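Local coordinates for hypoxanthine-guanine phosphoribosyltransferase (Leishmania tarentolae, PDB 1PZM), which probably converts hypoxanthine and guanine to IMP and GMP by transferring the phosphoribosyl group of 5-phosphoribosylpyrophosphate onto the purine in purine salvage, at residues A[131-134]-A[135-139]; A[29-32]-A[33-36]. All coordinates share one frame; numbering follows the deposited sequence. Where two conformers were deposited one is given.

Contact 1: A[131-134]-A[135-139]; sequences AITL and QYLMR. With 5GP (guanosine-5'-monophosphate), chain C.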
loop_
_atom_site.group_PDB
_atom_site.type_symbol
_atom_site.label_atom_id
_atom_site.label_comp_id
_atom_site.label_asym_id
_atom_site.label_seq_id
_atom_site.Cartn_x
_atom_site.Cartn_y
_atom_site.Cartn_z
ATOM N N ALA A 131 -15.272 12.735 10.274
ATOM C CA ALA A 131 -13.967 13.303 10.659
ATOM C C ALA A 131 -13.555 13.006 12.127
ATOM O O ALA A 131 -12.513 13.483 12.591
ATOM C CB ALA A 131 -13.919 14.863 10.369
ATOM N N ILE A 132 -14.334 12.209 12.858
ATOM C CA ILE A 132 -13.914 11.880 14.212
ATOM C C ILE A 132 -12.561 11.153 14.171
ATOM O O ILE A 132 -11.641 11.475 14.925
ATOM C CB ILE A 132 -15.049 11.104 14.942
ATOM C CG1 ILE A 132 -16.217 12.080 15.187
ATOM C CG2 ILE A 132 -14.583 10.443 16.308
ATOM C CD1 ILE A 132 -17.494 11.436 15.545
ATOM N N THR A 133 -12.412 10.225 13.240
ATOM C CA THR A 133 -11.176 9.463 13.119
ATOM C C THR A 133 -9.957 10.359 12.828
ATOM O O THR A 133 -8.919 10.289 13.500
ATOM C CB THR A 133 -11.349 8.456 11.947
ATOM O OG1 THR A 133 -12.450 7.582 12.258
ATOM C CG2 THR A 133 -10.116 7.555 11.798
ATOM N N LEU A 134 -10.093 11.183 11.807
ATOM C CA LEU A 134 -9.039 12.089 11.413
ATOM C C LEU A 134 -8.705 13.031 12.551
ATOM O O LEU A 134 -7.522 13.277 12.790
ATOM C CB LEU A 134 -9.460 12.893 10.196
ATOM C CG LEU A 134 -8.396 13.842 9.607
ATOM C CD1 LEU A 134 -7.008 13.104 9.254
ATOM C CD2 LEU A 134 -8.956 14.486 8.388
ATOM N N GLN A 135 -9.725 13.555 13.246
ATOM C CA GLN A 135 -9.480 14.513 14.316
ATOM C C GLN A 135 -8.570 13.884 15.370
ATOM O O GLN A 135 -7.630 14.522 15.868
ATOM C CB GLN A 135 -10.797 14.995 14.960
ATOM C CG GLN A 135 -10.619 15.949 16.187
ATOM C CD GLN A 135 -11.928 16.343 16.841
ATOM O OE1 GLN A 135 -12.248 17.544 16.952
ATOM N NE2 GLN A 135 -12.689 15.354 17.283
ATOM N N TYR A 136 -8.855 12.634 15.720
ATOM C CA TYR A 136 -8.059 11.934 16.730
ATOM C C TYR A 136 -6.611 11.837 16.225
ATOM O O TYR A 136 -5.648 12.147 16.952
ATOM C CB TYR A 136 -8.610 10.524 16.968
ATOM C CG TYR A 136 -7.746 9.655 17.881
ATOM C CD1 TYR A 136 -7.789 9.804 19.262
ATOM C CD2 TYR A 136 -6.887 8.681 17.351
ATOM C CE1 TYR A 136 -7.003 9.023 20.082
ATOM C CE2 TYR A 136 -6.095 7.891 18.178
ATOM C CZ TYR A 136 -6.164 8.073 19.533
ATOM O OH TYR A 136 -5.398 7.290 20.356
ATOM N N LEU A 137 -6.468 11.428 14.972
ATOM C CA LEU A 137 -5.135 11.150 14.448
ATOM C C LEU A 137 -4.329 12.440 14.413
ATOM O O LEU A 137 -3.132 12.438 14.697
ATOM C CB LEU A 137 -5.203 10.528 13.040
ATOM C CG LEU A 137 -5.733 9.095 12.945
ATOM C CD1 LEU A 137 -5.893 8.673 11.464
ATOM C CD2 LEU A 137 -4.853 8.103 13.682
ATOM N N MET A 138 -4.999 13.524 14.031
ATOM C CA MET A 138 -4.372 14.835 13.951
ATOM C C MET A 138 -3.839 15.251 15.311
ATOM O O MET A 138 -2.635 15.511 15.439
ATOM C CB MET A 138 -5.334 15.877 13.391
ATOM C CG MET A 138 -5.568 15.733 11.853
ATOM S SD MET A 138 -6.689 17.032 11.208
ATOM C CE MET A 138 -5.818 18.591 11.649
ATOM N N ARG A 139 -4.711 15.251 16.323
ATOM C CA ARG A 139 -4.336 15.597 17.697
ATOM C C ARG A 139 -3.159 14.743 18.130
ATOM O O ARG A 139 -2.198 15.232 18.749
ATOM C CB ARG A 139 -5.503 15.373 18.683
ATOM C CG ARG A 139 -6.765 16.216 18.425
ATOM C CD ARG A 139 -7.805 16.277 19.587
ATOM N NE ARG A 139 -8.954 17.093 19.162
ATOM C CZ ARG A 139 -9.100 18.394 19.404
ATOM N NH1 ARG A 139 -8.202 19.064 20.127
ATOM N NH2 ARG A 139 -10.173 19.029 18.950
HETATM P P 5GP C . -15.177 9.009 10.017
HETATM O O1P 5GP C . -14.771 10.173 9.181
HETATM O O2P 5GP C . -16.601 9.077 10.440
HETATM O O3P 5GP C . -14.354 9.106 11.248
HETATM O "O5'" 5GP C . -14.860 7.656 9.214
HETATM C "C5'" 5GP C . -15.006 6.353 9.794
HETATM C "C4'" 5GP C . -14.283 5.245 8.970
HETATM O "O4'" 5GP C . -15.043 4.772 7.848
HETATM C "C3'" 5GP C . -12.927 5.642 8.396
HETATM O "O3'" 5GP C . -11.985 4.569 8.480
HETATM C "C2'" 5GP C . -13.278 5.937 6.946
HETATM O "O2'" 5GP C . -12.135 5.857 6.144
HETATM C "C1'" 5GP C . -14.378 4.920 6.606
HETATM N N9 5GP C . -15.366 5.435 5.611
HETATM C C8 5GP C . -16.310 6.475 5.718
HETATM N N7 5GP C . -17.100 6.507 4.556
HETATM C C5 5GP C . -16.791 5.333 3.905
HETATM C C6 5GP C . -17.238 4.804 2.687
HETATM O O6 5GP C . -18.061 5.444 1.962
HETATM N N1 5GP C . -16.746 3.574 2.253
HETATM C C2 5GP C . -15.830 2.876 3.044
HETATM N N2 5GP C . -15.363 1.684 2.677
HETATM N N3 5GP C . -15.383 3.402 4.222
HETATM C C4 5GP C . -15.875 4.625 4.641
HETATM O O HOH W 1 -12.457 12.247 17.509
#
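The flat carboxamide of Gln135 is tied back to Ile132 through a water, which accepts from Gln135 NE2 at 3.1 Å and donates to Ile132 O at 2.8 Å. Beyond it, one turn along the same helix, the guanidinium of Arg139 presents its edge: Arg139 NH2 donates to Gln135 OE1 at 3.2 Å, in the guanidinium plane but from above the carboxamide plane, 59° out of it. These residues form the first turns of helix 132-142, in the beta-alpha-beta unit whose helix start binds the 5'-phosphate of the nucleotide, as in other type I phosphoribosyltransferases. Ala131, the N-cap, donates from its N to O1P of GMP at 2.8 Å. Thr133 grips O3P twice, with its backbone N at 3.0 Å and, at a shorter distance, with OG1 at 2.6 Å; chi1 of -60° turns OG1 back beside the backbone N, which brings both donors onto one oxygen. The helix dipole would probably add to this attraction. From Ala131 O to Gln135 N the regular i to i+4 bonding begins, and it leads on through Leu134 O to Met138 N. On the buried flank Leu134 and Met138 both pack on Leu123 and Thr151 of the parallel sheet. There the two side chains cross at an oblique angle, with the sulfur Met138 SD resting 4.0 Å from Leu134 CG.

Contact 2: A[29-32]-A[33-36]; sequences TQEQ and VWAA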
loop_
_atom_site.group_PDB
_atom_site.type_symbol
_atom_site.label_atom_id
_atom_site.label_comp_id
_atom_site.label_asym_id
_atom_site.label_seq_id
_atom_site.Cartn_x
_atom_site.Cartn_y
_atom_site.Cartn_z
ATOM N N THR A 29 -13.602 6.786 -11.995
ATOM C CA THR A 29 -12.779 5.787 -12.585
ATOM C C THR A 29 -11.361 5.982 -12.075
ATOM O O THR A 29 -10.960 7.088 -11.565
ATOM C CB THR A 29 -12.789 5.820 -14.102
ATOM O OG1 THR A 29 -12.218 7.078 -14.530
ATOM C CG2 THR A 29 -14.228 5.754 -14.658
ATOM N N GLN A 30 -10.644 4.892 -12.189
ATOM C CA GLN A 30 -9.202 4.877 -11.974
ATOM C C GLN A 30 -8.438 6.065 -12.669
ATOM O O GLN A 30 -7.620 6.795 -12.022
ATOM C CB GLN A 30 -8.651 3.513 -12.474
ATOM C CG GLN A 30 -7.131 3.433 -12.670
ATOM C CD GLN A 30 -6.677 2.028 -13.029
ATOM O OE1 GLN A 30 -6.471 1.183 -12.103
ATOM N NE2 GLN A 30 -6.513 1.730 -14.373
ATOM N N GLU A 31 -8.727 6.249 -13.962
ATOM C CA GLU A 31 -8.113 7.328 -14.756
ATOM C C GLU A 31 -8.408 8.702 -14.116
ATOM O O GLU A 31 -7.536 9.590 -14.063
ATOM C CB GLU A 31 -8.692 7.297 -16.202
ATOM C CG GLU A 31 -8.179 6.051 -16.973
ATOM C CD GLU A 31 -8.518 4.671 -16.321
ATOM O OE1 GLU A 31 -9.681 4.470 -15.894
ATOM O OE2 GLU A 31 -7.608 3.769 -16.326
ATOM N N GLN A 32 -9.663 8.901 -13.700
ATOM C CA GLN A 32 -10.088 10.187 -13.130
ATOM C C GLN A 32 -9.390 10.386 -11.759
ATOM O O GLN A 32 -9.045 11.520 -11.378
ATOM C CB GLN A 32 -11.644 10.240 -12.993
ATOM C CG GLN A 32 -12.402 10.374 -14.339
ATOM C CD GLN A 32 -13.849 9.866 -14.247
ATOM O OE1 GLN A 32 -14.276 9.382 -13.182
ATOM N NE2 GLN A 32 -14.608 9.974 -15.344
ATOM N N VAL A 33 -9.239 9.301 -10.997
ATOM C CA VAL A 33 -8.555 9.385 -9.671
ATOM C C VAL A 33 -7.086 9.772 -9.934
ATOM O O VAL A 33 -6.524 10.693 -9.313
ATOM C CB VAL A 33 -8.574 8.007 -8.929
ATOM C CG1 VAL A 33 -7.649 8.009 -7.696
ATOM C CG2 VAL A 33 -10.016 7.599 -8.496
ATOM N N TRP A 34 -6.477 9.104 -10.908
ATOM C CA TRP A 34 -5.130 9.460 -11.253
ATOM C C TRP A 34 -4.920 10.893 -11.757
ATOM O O TRP A 34 -3.986 11.552 -11.296
ATOM C CB TRP A 34 -4.578 8.499 -12.292
ATOM C CG TRP A 34 -4.307 7.099 -11.731
ATOM C CD1 TRP A 34 -4.120 6.703 -10.391
ATOM C CD2 TRP A 34 -4.052 5.944 -12.527
ATOM N NE1 TRP A 34 -3.821 5.337 -10.332
ATOM C CE2 TRP A 34 -3.765 4.854 -11.635
ATOM C CE3 TRP A 34 -4.087 5.691 -13.919
ATOM C CZ2 TRP A 34 -3.497 3.545 -12.119
ATOM C CZ3 TRP A 34 -3.811 4.369 -14.391
ATOM C CH2 TRP A 34 -3.553 3.330 -13.475
ATOM N N ALA A 35 -5.776 11.369 -12.659
ATOM C CA ALA A 35 -5.698 12.752 -13.083
ATOM C C ALA A 35 -5.869 13.762 -11.916
ATOM O O ALA A 35 -5.103 14.731 -11.856
ATOM C CB ALA A 35 -6.717 13.074 -14.232
ATOM N N ALA A 36 -6.811 13.540 -10.989
ATOM C CA ALA A 36 -7.003 14.492 -9.872
ATOM C C ALA A 36 -5.774 14.405 -8.889
ATOM O O ALA A 36 -5.312 15.409 -8.325
ATOM C CB ALA A 36 -8.352 14.192 -9.086
#
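Trp34 N donates to Gln30 O at 2.8 Å, the shortest of four i to i+4 backbone bonds that start helix 30-48; Val33 N follows with Thr29 O at 2.9 Å. In front of them Thr29 and Gln32 hold each other in both directions. Gln32 N gives its hydrogen to Thr29 OG1 at 3.2 Å, while Thr29 N donates to Gln32 OE1 at 2.9 Å, approaching from above the amide plane instead of along a lone pair. The carboxamide of Gln30 is bonded through its OE1 to Arg194; a further bond from Gln30 NE2 to Glu31 OE2, at 3.0 Å, is doubtful, because Glu31 was deposited in two conformers.

With OE1 held by Arg194, the carboxamide of Gln30 lies flat against the indole of Trp34, the two planes only 7° apart. Gln30 CG stands anti to the backbone N (chi1 165°), and the chain runs on extended alongside the ring. The methylene Gln30 CG makes a CH-pi contact at 3.6 Å from the centroid of the six-membered ring, and the amide carbon Gln30 CD comes within 3.4 Å of Trp34 CH2. The backbone oxygen Gln30 O also sits over a face of the indole, 3.3 Å from Trp34 CG. The ring is fixed further by Asp74, which bonds to Trp34 NE1, and Arg77 of the second subunit packs on it. Tyr182 touches the side chains of both Val33 and Trp34. Ahead of all this, the reciprocal pairing of Thr29 with Gln32 is a capping box, the motif that closes the amino-terminal end of an alpha helix.

Both contacts are helix starts inside the phosphoribosyltransferase domain, and contact 2 comes first along the chain. It opens helix 30-48, directly after strand 23-28 of the antiparallel sheet, whereas contact 1 opens helix 132-142, which follows strand 127-128 of the parallel sheet and leads to strand 148-156. Their centres are 26 Å apart on opposite sides of the chain's centre, and about 17 Å separates their nearest atoms, so they do not touch. Only contact 1 reaches the bound GMP. There the helix start offers its amides to the ligand phosphate, while in contact 2 side chains cap the amino-terminal end of the helix, and Trp34 packs on Arg77 of the second subunit.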